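Local coordinates for protein YrbA (Sinorhizobium meliloti 2011, PDB 5NFM) that belongs to the BolA-like family and binds divalent metal cations, here copper, through two conserved histidines, at residues V19-L24 with D29-E34; A37-G42 with H49-N54; G58-G61 with H65-A68. One frame throughout, in Å; residues are numbered along the deposited sequence.

Interaction 1: residues V19-L24 with D29-E34. With LI (lithium ion), chain B; CU (copper (II) ion), chain C.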
ATOM      1  N   VAL A  19      -6.755  -2.477  -4.082  1.00  3.09           N
ATOM      2  CA  VAL A  19      -5.407  -1.954  -4.264  1.00  2.81           C
ATOM      3  C   VAL A  19      -5.185  -1.620  -5.732  1.00  3.66           C
ATOM      4  O   VAL A  19      -5.495  -2.425  -6.613  1.00  5.37           O
ATOM      5  CB  VAL A  19      -4.359  -2.969  -3.777  1.00  4.15           C
ATOM      6  CG1 VAL A  19      -2.950  -2.441  -3.989  1.00  6.09           C
ATOM      7  CG2 VAL A  19      -4.603  -3.316  -2.320  1.00  6.85           C
ATOM      8  N   THR A  20      -4.608  -0.440  -5.979  1.00  3.26           N
ATOM      9  CA  THR A  20      -4.183  -0.008  -7.305  1.00  3.39           C
ATOM     10  C   THR A  20      -2.715   0.390  -7.207  1.00  3.56           C
ATOM     11  O   THR A  20      -2.385   1.329  -6.479  1.00  5.28           O
ATOM     12  CB  THR A  20      -5.027   1.195  -7.761  1.00  5.14           C
ATOM     13  OG1 THR A  20      -6.427   0.871  -7.701  1.00  6.91           O
ATOM     14  CG2 THR A  20      -4.658   1.636  -9.174  1.00  7.29           C
ATOM     15  N   ILE A  21      -1.836  -0.323  -7.914  1.00  3.22           N
ATOM     16  CA  ILE A  21      -0.391  -0.079  -7.881  1.00  3.73           C
ATOM     17  C   ILE A  21       0.027   0.490  -9.228  1.00  3.22           C
ATOM     18  O   ILE A  21      -0.250  -0.125 -10.267  1.00  4.02           O
ATOM     19  CB  ILE A  21       0.405  -1.378  -7.613  1.00  4.90           C
ATOM     20  CG1 ILE A  21      -0.005  -2.047  -6.291  1.00  5.26           C
ATOM     21  CG2 ILE A  21       1.919  -1.117  -7.630  1.00  5.50           C
ATOM     22  CD1 ILE A  21       0.124  -1.169  -5.071  1.00  7.51           C
ATOM     23  N   ARG A  22       0.741   1.626  -9.216  1.00  3.17           N
ATOM     24  CA  ARG A  22       1.401   2.097 -10.421  1.00  4.36           C
ATOM     25  C   ARG A  22       2.894   2.230 -10.164  1.00  3.38           C
ATOM     26  O   ARG A  22       3.336   2.667  -9.097  1.00  4.52           O
ATOM     27  CB  ARG A  22       0.783   3.374 -10.996  1.00 12.54           C
ATOM     28  CG  ARG A  22       1.140   4.653 -10.315  1.00 22.64           C
ATOM     29  CD  ARG A  22       0.361   5.798 -10.952  1.00 12.58           C
ATOM     30  NE  ARG A  22       0.714   7.085 -10.371  1.00 10.49           N
ATOM     31  CZ  ARG A  22       1.614   7.926 -10.868  1.00  9.38           C
ATOM     32  NH1 ARG A  22       2.278   7.650 -11.986  1.00 16.18           N
ATOM     33  NH2 ARG A  22       1.853   9.067 -10.239  1.00 12.66           N
ATOM     34  N   ASP A  23       3.664   1.821 -11.157  1.00  3.01           N
ATOM     35  CA  ASP A  23       5.117   1.864 -11.072  1.00  2.50           C
ATOM     36  C   ASP A  23       5.591   3.196 -11.647  1.00  2.40           C
ATOM     37  O   ASP A  23       5.548   3.417 -12.860  1.00  2.95           O
ATOM     38  CB  ASP A  23       5.726   0.675 -11.811  1.00  3.21           C
ATOM     39  CG  ASP A  23       7.235   0.657 -11.718  1.00  3.48           C
ATOM     40  OD1 ASP A  23       7.809   1.629 -11.186  1.00  4.27           O
ATOM     41  OD2 ASP A  23       7.860  -0.316 -12.187  1.00  5.50           O
ATOM     42  N   LEU A  24       6.018   4.102 -10.769  1.00  2.35           N
ATOM     43  CA  LEU A  24       6.505   5.404 -11.217  1.00  2.44           C
ATOM     44  C   LEU A  24       7.706   5.205 -12.134  1.00  2.54           C
ATOM     45  O   LEU A  24       8.610   4.406 -11.831  1.00  2.85           O
ATOM     46  CB  LEU A  24       6.910   6.270 -10.025  1.00  2.91           C
ATOM     47  CG  LEU A  24       5.845   6.437  -8.944  1.00  3.72           C
ATOM     48  CD1 LEU A  24       6.363   7.360  -7.847  1.00  7.39           C
ATOM     49  CD2 LEU A  24       4.543   6.957  -9.516  1.00  5.53           C
ATOM     50  N   ASP A  29      11.218   0.284  -9.258  1.00  3.52           N
ATOM     51  CA  ASP A  29      11.916   0.772  -8.073  1.00  3.50           C
ATOM     52  C   ASP A  29      10.974   1.577  -7.175  1.00  3.07           C
ATOM     53  O   ASP A  29      10.726   1.201  -6.021  1.00  4.18           O
ATOM     54  CB  ASP A  29      13.117   1.618  -8.529  1.00  4.43           C
ATOM     55  CG  ASP A  29      13.946   2.147  -7.382  1.00  5.41           C
ATOM     56  OD1 ASP A  29      13.979   1.501  -6.315  1.00  7.89           O
ATOM     57  OD2 ASP A  29      14.577   3.215  -7.560  1.00  7.59           O
ATOM     58  N   HIS A  30      10.450   2.688  -7.692  1.00  2.36           N
ATOM     59  CA  HIS A  30       9.528   3.543  -6.956  1.00  2.09           C
ATOM     60  C   HIS A  30       8.120   3.374  -7.513  1.00  2.21           C
ATOM     61  O   HIS A  30       7.919   3.310  -8.739  1.00  2.72           O
ATOM     62  CB  HIS A  30       9.948   5.010  -7.052  1.00  2.62           C
ATOM     63  CG  HIS A  30      11.251   5.303  -6.369  1.00  2.68           C
ATOM     64  ND1 HIS A  30      11.870   6.522  -6.491  1.00  3.21           N
ATOM     65  CD2 HIS A  30      12.044   4.557  -5.554  1.00  2.82           C
ATOM     66  CE1 HIS A  30      12.993   6.514  -5.792  1.00  3.47           C
ATOM     67  NE2 HIS A  30      13.130   5.332  -5.213  1.00  2.94           N
ATOM     68  N   TYR A  31       7.152   3.333  -6.591  1.00  2.48           N
ATOM     69  CA  TYR A  31       5.769   3.006  -6.882  1.00  2.64           C
ATOM     70  C   TYR A  31       4.847   3.963  -6.140  1.00  2.77           C
ATOM     71  O   TYR A  31       5.249   4.635  -5.180  1.00  2.96           O
ATOM     72  CB  TYR A  31       5.444   1.576  -6.412  1.00  3.50           C
ATOM     73  CG  TYR A  31       6.245   0.479  -7.085  1.00  3.34           C
ATOM     74  CD1 TYR A  31       7.541   0.183  -6.678  1.00  4.06           C
ATOM     75  CD2 TYR A  31       5.704  -0.277  -8.119  1.00  3.69           C
ATOM     76  CE1 TYR A  31       8.272  -0.839  -7.273  1.00  4.70           C
ATOM     77  CE2 TYR A  31       6.431  -1.302  -8.721  1.00  4.28           C
ATOM     78  CZ  TYR A  31       7.714  -1.577  -8.290  1.00  4.12           C
ATOM     79  OH  TYR A  31       8.446  -2.593  -8.859  1.00  5.69           O
ATOM     80  N   ALA A  32       3.591   3.995  -6.587  1.00  3.49           N
ATOM     81  CA  ALA A  32       2.508   4.608  -5.842  1.00  3.80           C
ATOM     82  C   ALA A  32       1.418   3.558  -5.667  1.00  4.70           C
ATOM     83  O   ALA A  32       1.189   2.730  -6.550  1.00  7.73           O
ATOM     84  CB  ALA A  32       1.961   5.837  -6.568  1.00  6.40           C
ATOM     85  N   ALA A  33       0.770   3.577  -4.510  1.00  4.26           N
ATOM     86  CA  ALA A  33      -0.300   2.638  -4.193  1.00  5.00           C
ATOM     87  C   ALA A  33      -1.511   3.391  -3.669  1.00  4.33           C
ATOM     88  O   ALA A  33      -1.381   4.242  -2.785  1.00  5.18           O
ATOM     89  CB  ALA A  33       0.142   1.617  -3.140  1.00  7.10           C
ATOM     90  N   GLU A  34      -2.686   3.057  -4.203  1.00  3.54           N
ATOM     91  CA  GLU A  34      -3.954   3.442  -3.601  1.00  3.24           C
ATOM     92  C   GLU A  34      -4.537   2.211  -2.921  1.00  2.91           C
ATOM     93  O   GLU A  34      -4.605   1.139  -3.530  1.00  4.56           O
ATOM     94  CB  GLU A  34      -4.944   3.978  -4.630  1.00  4.74           C
ATOM     95  CG  GLU A  34      -6.239   4.398  -3.968  1.00  9.12           C
ATOM     96  CD  GLU A  34      -7.202   5.054  -4.913  1.00 11.71           C
ATOM     97  OE1 GLU A  34      -6.940   5.077  -6.135  1.00 15.87           O
ATOM     98  OE2 GLU A  34      -8.227   5.558  -4.419  1.00 13.03           O
TER
HETATM   99 LI    LI B 101       8.721   3.031 -10.473  1.00  2.93          LI
HETATM  100 CU    CU C 102      14.656   4.902  -3.987  1.00  4.14          CU
HETATM  101  O   HOH W   1      -7.499   1.021  -5.079  1.00  7.80           O
HETATM  102  O   HOH W   2      14.283   2.519  -3.918  1.00  8.07           O
HETATM  103  O   HOH W   3      15.760   4.356  -5.589  1.00  8.45           O
HETATM  104  O   HOH W   4      15.848   6.981  -4.401  1.00 10.11           O
HETATM  105  O   HOH W   5      16.305   4.245  -3.015  1.00 10.31           O
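Asp-23 holds CG opposite its backbone N (chi1 -178°), and Tyr-31 carries its ring beside its own N (chi1 -62°), which stacks carboxylate against phenol. The two planes are 24° apart. Asp-23 CG lies 3.7 Å from Tyr-31 CE2, and OD1 sits above one ring face, toward the rim. Ile-21 shares this face of the sheet. Its CG2 meets Tyr-31 CD2 at 3.9 Å, while its CD1 presses on Ala-33 CB at a tight 3.4 Å. With an alanine in place of Tyr-31, Ile-21 CG2 is likely to face a gap and the Asp-23 carboxylate to lose its stacking partner. The strands are the antiparallel hairpin of the BolA-like fold. Thr-20 with Glu-34 and Arg-22 with Ala-32 are its hydrogen-bonded pairs. Arg-22 N to Ala-32 O and Ala-32 N to Arg-22 O both measure 2.9 Å. On the other face, Arg-22 CG packs on Ala-32 CB, and Leu-24 CD2 lies over the centre of the guanidinium. The hairpin end holds a lithium ion, bound by Asp-23 OD1 at 1.8 Å and by Leu-24 O and His-30 O at 1.9 Å. Asp-27 OD1 is the fourth ligand. Asp-23 OD2 instead accepts a hydrogen bond from Gly-28 N. The His-30 ring leads away from residues 19-24, and its NE2 binds copper at 2.0 Å.

Interaction 2: residues A37-G42 with H49-N54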
ATOM      1  N   ALA A  37      -9.969   0.491   2.078  1.00  2.54           N
ATOM      2  CA  ALA A  37     -10.284  -0.593   3.004  1.00  2.70           C
ATOM      3  C   ALA A  37     -11.237  -0.086   4.076  1.00  2.48           C
ATOM      4  O   ALA A  37     -11.057   1.016   4.606  1.00  2.46           O
ATOM      5  CB  ALA A  37      -9.013  -1.130   3.673  1.00  4.00           C
ATOM      6  N   GLU A  38     -12.223  -0.915   4.430  1.00  2.81           N
ATOM      7  CA  GLU A  38     -13.166  -0.520   5.471  1.00  2.61           C
ATOM      8  C   GLU A  38     -12.471  -0.253   6.803  1.00  2.69           C
ATOM      9  O   GLU A  38     -12.890   0.645   7.551  1.00  2.88           O
ATOM     10  CB  GLU A  38     -14.250  -1.588   5.622  1.00  3.08           C
ATOM     11  CG  GLU A  38     -15.358  -1.183   6.592  1.00  2.95           C
ATOM     12  CD  GLU A  38     -16.097   0.078   6.167  1.00  2.82           C
ATOM     13  OE1 GLU A  38     -16.313   0.255   4.941  1.00  3.57           O
ATOM     14  OE2 GLU A  38     -16.456   0.889   7.058  1.00  2.93           O
ATOM     15  N   ALA A  39     -11.408  -1.009   7.107  1.00  3.25           N
ATOM     16  CA  ALA A  39     -10.686  -0.824   8.359  1.00  3.92           C
ATOM     17  C   ALA A  39     -10.067   0.565   8.464  1.00  3.38           C
ATOM     18  O   ALA A  39      -9.678   0.982   9.562  1.00  4.97           O
ATOM     19  CB  ALA A  39      -9.597  -1.887   8.482  1.00  5.89           C
ATOM     20  N   PHE A  40      -9.967   1.295   7.351  1.00  2.39           N
ATOM     21  CA  PHE A  40      -9.437   2.649   7.373  1.00  2.13           C
ATOM     22  C   PHE A  40     -10.452   3.696   7.832  1.00  1.97           C
ATOM     23  O   PHE A  40     -10.050   4.823   8.150  1.00  2.32           O
ATOM     24  CB  PHE A  40      -8.943   3.031   5.977  1.00  1.89           C
ATOM     25  CG  PHE A  40      -7.709   2.279   5.503  1.00  2.04           C
ATOM     26  CD1 PHE A  40      -6.907   1.524   6.354  1.00  2.77           C
ATOM     27  CD2 PHE A  40      -7.348   2.373   4.167  1.00  2.53           C
ATOM     28  CE1 PHE A  40      -5.772   0.877   5.862  1.00  3.30           C
ATOM     29  CE2 PHE A  40      -6.210   1.737   3.678  1.00  3.11           C
ATOM     30  CZ  PHE A  40      -5.429   0.984   4.525  1.00  3.44           C
ATOM     31  N   ARG A  41     -11.750   3.381   7.845  1.00  2.18           N
ATOM     32  CA  ARG A  41     -12.737   4.410   8.155  1.00  1.96           C
ATOM     33  C   ARG A  41     -12.565   4.875   9.598  1.00  2.02           C
ATOM     34  O   ARG A  41     -12.516   4.058  10.521  1.00  2.54           O
ATOM     35  CB  ARG A  41     -14.159   3.902   7.907  1.00  2.02           C
ATOM     36  CG  ARG A  41     -15.139   5.038   7.625  1.00  2.02           C
ATOM     37  CD  ARG A  41     -16.561   4.549   7.352  1.00  2.24           C
ATOM     38  NE  ARG A  41     -16.637   3.592   6.250  1.00  2.39           N
ATOM     39  CZ  ARG A  41     -16.717   3.914   4.960  1.00  2.28           C
ATOM     40  NH1 ARG A  41     -16.744   5.184   4.557  1.00  2.49           N
ATOM     41  NH2 ARG A  41     -16.776   2.941   4.057  1.00  3.10           N
ATOM     42  N   GLY A  42     -12.482   6.195   9.786  1.00  1.97           N
ATOM     43  CA  GLY A  42     -12.269   6.773  11.096  1.00  2.05           C
ATOM     44  C   GLY A  42     -10.821   6.880  11.518  1.00  2.38           C
ATOM     45  O   GLY A  42     -10.536   7.523  12.538  1.00  4.17           O
ATOM     46  N   HIS A  49      -1.702   4.802   6.739  1.00  1.57           N
ATOM     47  CA  HIS A  49      -0.428   4.496   6.104  1.00  1.51           C
ATOM     48  C   HIS A  49       0.390   3.540   6.962  1.00  1.66           C
ATOM     49  O   HIS A  49       1.056   2.644   6.431  1.00  1.86           O
ATOM     50  CB  HIS A  49       0.324   5.780   5.761  1.00  1.89           C
ATOM     51  CG  HIS A  49      -0.395   6.597   4.739  1.00  2.29           C
ATOM     52  ND1 HIS A  49       0.120   7.753   4.201  1.00  2.87           N
ATOM     53  CD2 HIS A  49      -1.625   6.427   4.189  1.00  2.35           C
ATOM     54  CE1 HIS A  49      -0.771   8.257   3.360  1.00  3.33           C
ATOM     55  NE2 HIS A  49      -1.841   7.478   3.341  1.00  2.83           N
ATOM     56  N   GLN A  50       0.313   3.677   8.293  1.00  1.62           N
ATOM     57  CA  GLN A  50       0.980   2.723   9.176  1.00  1.63           C
ATOM     58  C   GLN A  50       0.526   1.291   8.888  1.00  1.69           C
ATOM     59  O   GLN A  50       1.340   0.355   8.897  1.00  1.94           O
ATOM     60  CB  GLN A  50       0.718   3.093  10.643  1.00  1.65           C
ATOM     61  CG  GLN A  50       1.435   2.182  11.635  1.00  1.83           C
ATOM     62  CD  GLN A  50       2.942   2.330  11.524  1.00  1.74           C
ATOM     63  OE1 GLN A  50       3.479   3.431  11.729  1.00  1.92           O
ATOM     64  NE2 GLN A  50       3.634   1.250  11.179  1.00  2.51           N
ATOM     65  N   MET A  51      -0.780   1.094   8.676  1.00  1.83           N
ATOM     66  CA  MET A  51      -1.285  -0.247   8.379  1.00  1.89           C
ATOM     67  C   MET A  51      -0.705  -0.786   7.077  1.00  1.72           C
ATOM     68  O   MET A  51      -0.443  -1.992   6.960  1.00  2.12           O
ATOM     69  CB  MET A  51      -2.810  -0.235   8.313  1.00  2.34           C
ATOM     70  CG  MET A  51      -3.448   0.036   9.662  1.00  3.03           C
ATOM     71  SD  MET A  51      -5.244   0.113   9.584  1.00  7.68           S
ATOM     72  CE  MET A  51      -5.631  -1.594   9.223  1.00 11.69           C
ATOM     73  N   VAL A  52      -0.521   0.082   6.075  1.00  1.76           N
ATOM     74  CA  VAL A  52       0.073  -0.361   4.814  1.00  1.72           C
ATOM     75  C   VAL A  52       1.547  -0.717   5.007  1.00  1.68           C
ATOM     76  O   VAL A  52       2.007  -1.760   4.529  1.00  2.20           O
ATOM     77  CB  VAL A  52      -0.129   0.685   3.701  1.00  2.09           C
ATOM     78  CG1 VAL A  52       0.510   0.174   2.401  1.00  2.90           C
ATOM     79  CG2 VAL A  52      -1.620   0.965   3.488  1.00  2.50           C
ATOM     80  N   TYR A  53       2.311   0.132   5.714  1.00  1.80           N
ATOM     81  CA  TYR A  53       3.697  -0.231   5.991  1.00  1.66           C
ATOM     82  C   TYR A  53       3.759  -1.580   6.705  1.00  1.72           C
ATOM     83  O   TYR A  53       4.590  -2.439   6.372  1.00  1.96           O
ATOM     84  CB  TYR A  53       4.416   0.845   6.825  1.00  2.10           C
ATOM     85  CG  TYR A  53       4.512   2.202   6.162  1.00  1.93           C
ATOM     86  CD1 TYR A  53       4.990   2.341   4.865  1.00  2.57           C
ATOM     87  CD2 TYR A  53       4.135   3.350   6.848  1.00  1.91           C
ATOM     88  CE1 TYR A  53       5.079   3.588   4.265  1.00  2.79           C
ATOM     89  CE2 TYR A  53       4.210   4.597   6.256  1.00  2.13           C
ATOM     90  CZ  TYR A  53       4.677   4.718   4.965  1.00  2.40           C
ATOM     91  OH  TYR A  53       4.739   5.974   4.408  1.00  3.30           O
ATOM     92  N   ASN A  54       2.882  -1.791   7.690  1.00  1.90           N
ATOM     93  CA  ASN A  54       2.882  -3.070   8.398  1.00  1.77           C
ATOM     94  C   ASN A  54       2.678  -4.230   7.427  1.00  2.02           C
ATOM     95  O   ASN A  54       3.325  -5.276   7.553  1.00  2.55           O
ATOM     96  CB  ASN A  54       1.767  -3.117   9.444  1.00  1.98           C
ATOM     97  CG  ASN A  54       1.997  -2.192  10.620  1.00  1.89           C
ATOM     98  OD1 ASN A  54       3.075  -1.607  10.785  1.00  2.21           O
ATOM     99  ND2 ASN A  54       0.977  -2.068  11.457  1.00  3.42           N
TER
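Phe-40 lies in a short 3-10 segment, residues 38-40, and its CA comes within 8.7 Å of Met-51 CA on the helix. Side chains make the contact. The Phe-40 ring and the Met-51 chain run antiparallel alongside each other. Met-51 SD reaches the ring at its edge, near the ring plane, 3.8 Å from Phe-40 CE1. The sulfur is 85° off the ring normal, so it does not lie over a face. The Met-51 chain runs extended as far as SD and then bends (chi3 69°). The bend carries CE to Ala-39 CB, at 4.0 Å. Val-52 meets the same ring one residue on. Its CG2 is 3.9 Å from Phe-40 CZ, and the Val-52 side chain lies roughly perpendicular to that of Phe-40. Ala-37 CB sits over the centre of one ring face, 3.9 Å above the plane. Thr-71 of strand 67-72 also touches Phe-40, which is buried. Away from the helix, Arg-41 grips Glu-38 side-on through NE and NH2, one to each carboxylate oxygen. Arg-41 NE to Glu-38 OE2 is 2.8 Å. Arg-41 NH2 also bonds to Pro-74 O. Phe-40 and Met-51 thus form an edge-on Met-aromatic contact. It ties the loop after strand 31-36 to helix 45-56, the link from second strand to second helix in the BolA-like fold.

Interaction 3: residues G58-G61 with H65-A68. With CU (copper (II) ion), chain C.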
ATOM      1  N   GLY A  58       8.348  -5.116   6.053  1.00  4.02           N
ATOM      2  CA  GLY A  58       9.756  -4.809   5.873  1.00  5.53           C
ATOM      3  C   GLY A  58      10.373  -5.375   4.614  1.00  5.46           C
ATOM      4  O   GLY A  58      11.594  -5.299   4.451  1.00  7.77           O
ATOM      5  N   ASN A  59       9.572  -5.931   3.710  1.00  4.71           N
ATOM      6  CA  ASN A  59      10.110  -6.579   2.522  1.00  5.26           C
ATOM      7  C   ASN A  59      10.538  -5.609   1.430  1.00  5.26           C
ATOM      8  O   ASN A  59      11.234  -6.025   0.494  1.00  7.51           O
ATOM      9  CB  ASN A  59       9.087  -7.564   1.968  1.00  6.54           C
ATOM     10  CG  ASN A  59       9.000  -8.816   2.806  1.00 15.13           C
ATOM     11  OD1 ASN A  59      10.019  -9.396   3.167  1.00 20.18           O
ATOM     12  ND2 ASN A  59       7.795  -9.229   3.144  1.00 33.30           N
ATOM     13  N   MET A  60      10.145  -4.343   1.522  1.00  4.69           N
ATOM     14  CA  MET A  60      10.433  -3.346   0.498  1.00  5.02           C
ATOM     15  C   MET A  60      11.385  -2.307   1.089  1.00  4.91           C
ATOM     16  O   MET A  60      10.986  -1.476   1.911  1.00  5.35           O
ATOM     17  CB  MET A  60       9.131  -2.706   0.021  1.00  5.33           C
ATOM     18  CG  MET A  60       9.311  -1.741  -1.124  1.00  5.96           C
ATOM     19  SD  MET A  60       7.723  -1.061  -1.605  1.00  8.41           S
ATOM     20  CE  MET A  60       8.191  -0.206  -3.110  1.00 10.34           C
ATOM     21  N   GLY A  61      12.645  -2.347   0.670  1.00  6.70           N
ATOM     22  CA  GLY A  61      13.603  -1.370   1.160  1.00  6.99           C
ATOM     23  C   GLY A  61      13.203   0.042   0.763  1.00  5.61           C
ATOM     24  O   GLY A  61      12.655   0.277  -0.316  1.00  7.07           O
ATOM     25  N   HIS A  65       9.990   6.341   1.014  1.00  2.44           N
ATOM     26  CA  HIS A  65       9.983   7.100  -0.233  1.00  2.45           C
ATOM     27  C   HIS A  65       9.564   6.275  -1.444  1.00  2.19           C
ATOM     28  O   HIS A  65       9.097   6.853  -2.436  1.00  2.76           O
ATOM     29  CB  HIS A  65      11.354   7.748  -0.512  1.00  3.03           C
ATOM     30  CG  HIS A  65      12.386   6.812  -1.076  1.00  3.13           C
ATOM     31  ND1 HIS A  65      13.287   6.124  -0.296  1.00  4.41           N
ATOM     32  CD2 HIS A  65      12.668   6.473  -2.358  1.00  3.36           C
ATOM     33  CE1 HIS A  65      14.076   5.399  -1.072  1.00  4.47           C
ATOM     34  NE2 HIS A  65      13.723   5.589  -2.330  1.00  3.68           N
ATOM     35  N   ALA A  66       9.739   4.956  -1.401  1.00  2.15           N
ATOM     36  CA  ALA A  66       9.574   4.140  -2.591  1.00  2.50           C
ATOM     37  C   ALA A  66       8.143   3.676  -2.812  1.00  2.32           C
ATOM     38  O   ALA A  66       7.844   3.159  -3.893  1.00  2.89           O
ATOM     39  CB  ALA A  66      10.515   2.932  -2.552  1.00  3.19           C
ATOM     40  N   LEU A  67       7.259   3.843  -1.824  1.00  2.50           N
ATOM     41  CA  LEU A  67       5.843   3.496  -1.975  1.00  2.46           C
ATOM     42  C   LEU A  67       5.010   4.703  -1.538  1.00  2.53           C
ATOM     43  O   LEU A  67       4.713   4.872  -0.350  1.00  3.47           O
ATOM     44  CB  LEU A  67       5.496   2.243  -1.168  1.00  3.04           C
ATOM     45  CG  LEU A  67       4.096   1.684  -1.447  1.00  3.97           C
ATOM     46  CD1 LEU A  67       3.965   1.203  -2.886  1.00  6.88           C
ATOM     47  CD2 LEU A  67       3.783   0.562  -0.477  1.00  7.33           C
ATOM     48  N   ALA A  68       4.646   5.552  -2.502  1.00  2.63           N
ATOM     49  CA  ALA A  68       3.851   6.744  -2.218  1.00  2.70           C
ATOM     50  C   ALA A  68       2.385   6.340  -2.077  1.00  3.36           C
ATOM     51  O   ALA A  68       1.837   5.673  -2.958  1.00  6.14           O
ATOM     52  CB  ALA A  68       4.012   7.754  -3.351  1.00  4.66           C
TER
HETATM   53 CU    CU C 102      14.656   4.902  -3.987  1.00  4.14          CU
HETATM   54  O   HOH W   2      14.283   2.519  -3.918  1.00  8.07           O
HETATM   55  O   HOH W   4      15.848   6.981  -4.401  1.00 10.11           O
HETATM   56  O   HOH W   3      15.760   4.356  -5.589  1.00  8.45           O
HETATM   57  O   HOH W   5      16.305   4.245  -3.015  1.00 10.31           O
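Met-60 reaches from the loop after helix 45-56 to Ala-66 and Leu-67, where the short helix 63-66 gives way to strand 67-72. In the BolA-like fold this is the passage from the last helix into the last strand. The side chain of Met-60 starts with CB pointing at the 65-68 segment. CG follows opposite the backbone N (chi1 -175°). From there the chain is fully extended, and this straight reach brings its last two atoms to the far side. SD is the first to touch, 4.0 Å from Leu-67 CB. There the methionine passes almost squarely across the leucine side chain. CE goes further and lies 3.5 Å from the carbonyl oxygen of Ala-66. It also meets Ala-66 CB at 3.9 Å. The methyl therefore packs against both the backbone and the side chain of one alanine. Ala-66 O is not idle, since it takes part in the backbone pairing with Tyr-31. Ile-6 of helix 5-13 and Tyr-31 touch Met-60 as well. Beside the methionine, Gly-61 O approaches Ala-66 CB.

The same CB also lies above one face of the His-65 ring, toward the rim, which places Ala-66 next to the metal site. His-65 has CG wedged between its backbone N and carbonyl carbon (chi1 79°). NE2 of that ring binds copper at 2.0 Å. The other protein ligand is His-30, and its ring stands at about 85° to that of His-65. Four waters complete an elongated octahedron, a shape familiar for copper(II). Waters 3 and 5 lie opposite the two histidine nitrogens, each 2.0 Å from the copper, whereas waters 2 and 4 stand off at 2.4 Å from it.

Overall arrangement
Interactions 1 and 3 meet at the copper site and in the sheet. Their centres are 10 Å apart. His-30 NE2 and His-65 NE2, one from each, lie 3.0 Å apart on the copper ion. Strands 31-36 and 67-72 run parallel as neighbours, and probable hydrogen bonds of 2.8 Å join Tyr-31 N to Ala-66 O and Ala-33 N to Ala-68 O. The lithium ion belongs to interaction 1, about 8 Å from the Met-60 side chain of interaction 3. Interaction 2 is remote, with its centre 16 Å from each of the others. It lies across the chain's centre from interaction 1 and follows it in sequence.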